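Local coordinates for protein beta carbonic anhydrase (Burkholderia pseudomallei, PDB 6YJN) that probably catalyses the reversible interconversion of carbon dioxide and hydrogencarbonate, using one zinc ion per subunit as a beta-class carbonic anhydrase, at residues A88-K93 with T166-D171. Residues are numbered along the deposited sequence; the frame is centred on the assembly and turned at random.
Sequences AVDLLK and TTIVND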
loop_
_atom_site.group_PDB
_atom_site.type_symbol
_atom_site.label_atom_id
_atom_site.label_comp_id
_atom_site.label_asym_id
_atom_site.label_seq_id
_atom_site.Cartn_x
_atom_site.Cartn_y
_atom_site.Cartn_z
ATOM N N ALA A 88 15.474 -9.490 -1.264
ATOM C CA ALA A 88 16.866 -9.320 -1.632
ATOM C C ALA A 88 17.795 -9.643 -0.457
ATOM O O ALA A 88 18.782 -10.354 -0.622
ATOM C CB ALA A 88 17.061 -7.922 -2.153
ATOM N N VAL A 89 17.486 -9.095 0.722
ATOM C CA VAL A 89 18.302 -9.227 1.923
ATOM C C VAL A 89 18.189 -10.636 2.520
ATOM O O VAL A 89 19.194 -11.336 2.673
ATOM C CB VAL A 89 17.889 -8.176 2.975
ATOM C CG1 VAL A 89 18.668 -8.306 4.272
ATOM C CG2 VAL A 89 17.938 -6.756 2.449
ATOM N N ASP A 90 16.963 -11.021 2.915
ATOM C CA ASP A 90 16.732 -12.235 3.684
ATOM C C ASP A 90 17.018 -13.483 2.853
ATOM O O ASP A 90 17.445 -14.491 3.401
ATOM C CB ASP A 90 15.297 -12.342 4.195
ATOM C CG ASP A 90 14.982 -11.469 5.393
ATOM O OD1 ASP A 90 15.861 -10.676 5.813
ATOM O OD2 ASP A 90 13.848 -11.590 5.895
ATOM N N LEU A 91 16.783 -13.425 1.543
ATOM C CA LEU A 91 16.863 -14.646 0.765
ATOM C C LEU A 91 17.979 -14.604 -0.274
ATOM O O LEU A 91 18.429 -15.638 -0.757
ATOM C CB LEU A 91 15.527 -14.898 0.066
ATOM C CG LEU A 91 15.460 -16.242 -0.654
ATOM C CD1 LEU A 91 14.837 -17.284 0.259
ATOM C CD2 LEU A 91 14.706 -16.129 -1.973
ATOM N N LEU A 92 18.381 -13.423 -0.709
ATOM C CA LEU A 92 19.401 -13.465 -1.738
ATOM C C LEU A 92 20.725 -13.144 -1.079
ATOM O O LEU A 92 21.784 -13.278 -1.695
ATOM C CB LEU A 92 19.047 -12.506 -2.874
ATOM C CG LEU A 92 17.835 -12.959 -3.682
ATOM C CD1 LEU A 92 17.763 -12.251 -5.029
ATOM C CD2 LEU A 92 17.873 -14.470 -3.862
ATOM N N LYS A 93 20.601 -12.781 0.203
ATOM C CA LYS A 93 21.697 -12.279 1.006
ATOM C C LYS A 93 22.537 -11.371 0.116
ATOM O O LYS A 93 23.696 -11.672 -0.161
ATOM C CB LYS A 93 22.480 -13.458 1.598
ATOM C CG LYS A 93 21.661 -14.503 2.354
ATOM C CD LYS A 93 21.667 -14.344 3.870
ATOM C CE LYS A 93 21.009 -15.490 4.617
ATOM N NZ LYS A 93 19.536 -15.337 4.758
ATOM N N THR A 166 14.007 0.228 8.093
ATOM C CA THR A 166 13.083 -0.881 7.914
ATOM C C THR A 166 13.355 -1.943 8.968
ATOM O O THR A 166 14.465 -2.029 9.502
ATOM C CB THR A 166 13.100 -1.487 6.508
ATOM O OG1 THR A 166 14.321 -2.206 6.345
ATOM C CG2 THR A 166 12.922 -0.462 5.410
ATOM N N THR A 167 12.320 -2.736 9.271
ATOM C CA THR A 167 12.515 -3.844 10.191
ATOM C C THR A 167 13.475 -4.825 9.525
ATOM O O THR A 167 14.446 -5.264 10.140
ATOM C CB THR A 167 11.194 -4.507 10.593
ATOM O OG1 THR A 167 10.637 -5.030 9.391
ATOM C CG2 THR A 167 10.201 -3.564 11.230
ATOM N N ILE A 168 13.209 -5.100 8.243
ATOM C CA ILE A 168 13.985 -6.040 7.448
ATOM C C ILE A 168 15.468 -5.848 7.719
ATOM O O ILE A 168 16.138 -6.784 8.151
ATOM C CB ILE A 168 13.679 -5.915 5.943
ATOM C CG1 ILE A 168 12.183 -6.041 5.652
ATOM C CG2 ILE A 168 14.486 -6.925 5.148
ATOM C CD1 ILE A 168 11.756 -5.319 4.390
ATOM N N VAL A 169 15.946 -4.625 7.464
ATOM C CA VAL A 169 17.354 -4.276 7.571
ATOM C C VAL A 169 17.808 -4.332 9.028
ATOM O O VAL A 169 18.832 -4.938 9.317
ATOM C CB VAL A 169 17.648 -2.901 6.935
ATOM C CG1 VAL A 169 19.022 -2.359 7.318
ATOM C CG2 VAL A 169 17.485 -2.926 5.425
ATOM N N ASN A 170 17.054 -3.697 9.935
ATOM C CA ASN A 170 17.458 -3.652 11.332
ATOM C C ASN A 170 17.628 -5.059 11.885
ATOM O O ASN A 170 18.547 -5.316 12.652
ATOM C CB ASN A 170 16.501 -2.844 12.198
ATOM C CG ASN A 170 16.878 -1.380 12.232
ATOM O OD1 ASN A 170 17.950 -1.026 12.723
ATOM N ND2 ASN A 170 16.011 -0.527 11.706
ATOM N N ASP A 171 16.737 -5.958 11.468
ATOM C CA ASP A 171 16.754 -7.345 11.884
ATOM C C ASP A 171 17.991 -8.059 11.350
ATOM O O ASP A 171 18.563 -8.906 12.029
ATOM C CB ASP A 171 15.487 -8.046 11.403
ATOM C CG ASP A 171 14.294 -7.757 12.289
ATOM O OD1 ASP A 171 14.502 -7.165 13.384
ATOM O OD2 ASP A 171 13.167 -8.125 11.879
#
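Ile168 CG2 is the meeting point of this contact: the one methyl reaches both Val89 and Asp90 at the last turns of helix 79-92, and Ile168 and Val89 bury similar areas. The closest apolar approach is Val89 CB to Ile168 CG2, 4.2 Å, with both Val89 methyls only slightly farther from that carbon; the bond from Val89 CA to CB is aimed toward 166-171. The branch that does the touching is set by the first torsion of Ile168 (chi1 -54°), which puts CG2 anti to the backbone N, while the same side chain also packs on Leu82, Ile85 and Gln86 of helix 79-92.

Asp90 OD1 comes within 4.1 Å of Ile168 CG2, a plain van der Waals approach, but the carboxylate has its polar partners beyond the two segments: OD1 makes a salt bridge with Arg175 and OD2 takes a hydrogen bond from Gln86. Thr166 starts the helix bearing Ile168 as its N-cap, OG1 accepting from Val169 N at 3.1 Å in a nearly straight bond (166°).

Away from the zinc site, the contact joins two helices of the alpha/beta carbonic anhydrase fold. Val89 O accepts from Gln177 NE2, tying helix 79-92 to the loop ahead of strand 180-186, where Leu179 touches Val89 and Val169. Ala88 and Leu92 pack on Phe65 of strand 64-69, and at the start of helix 167-174 Thr167 N bonds to Asn122 OD1 of a second subunit.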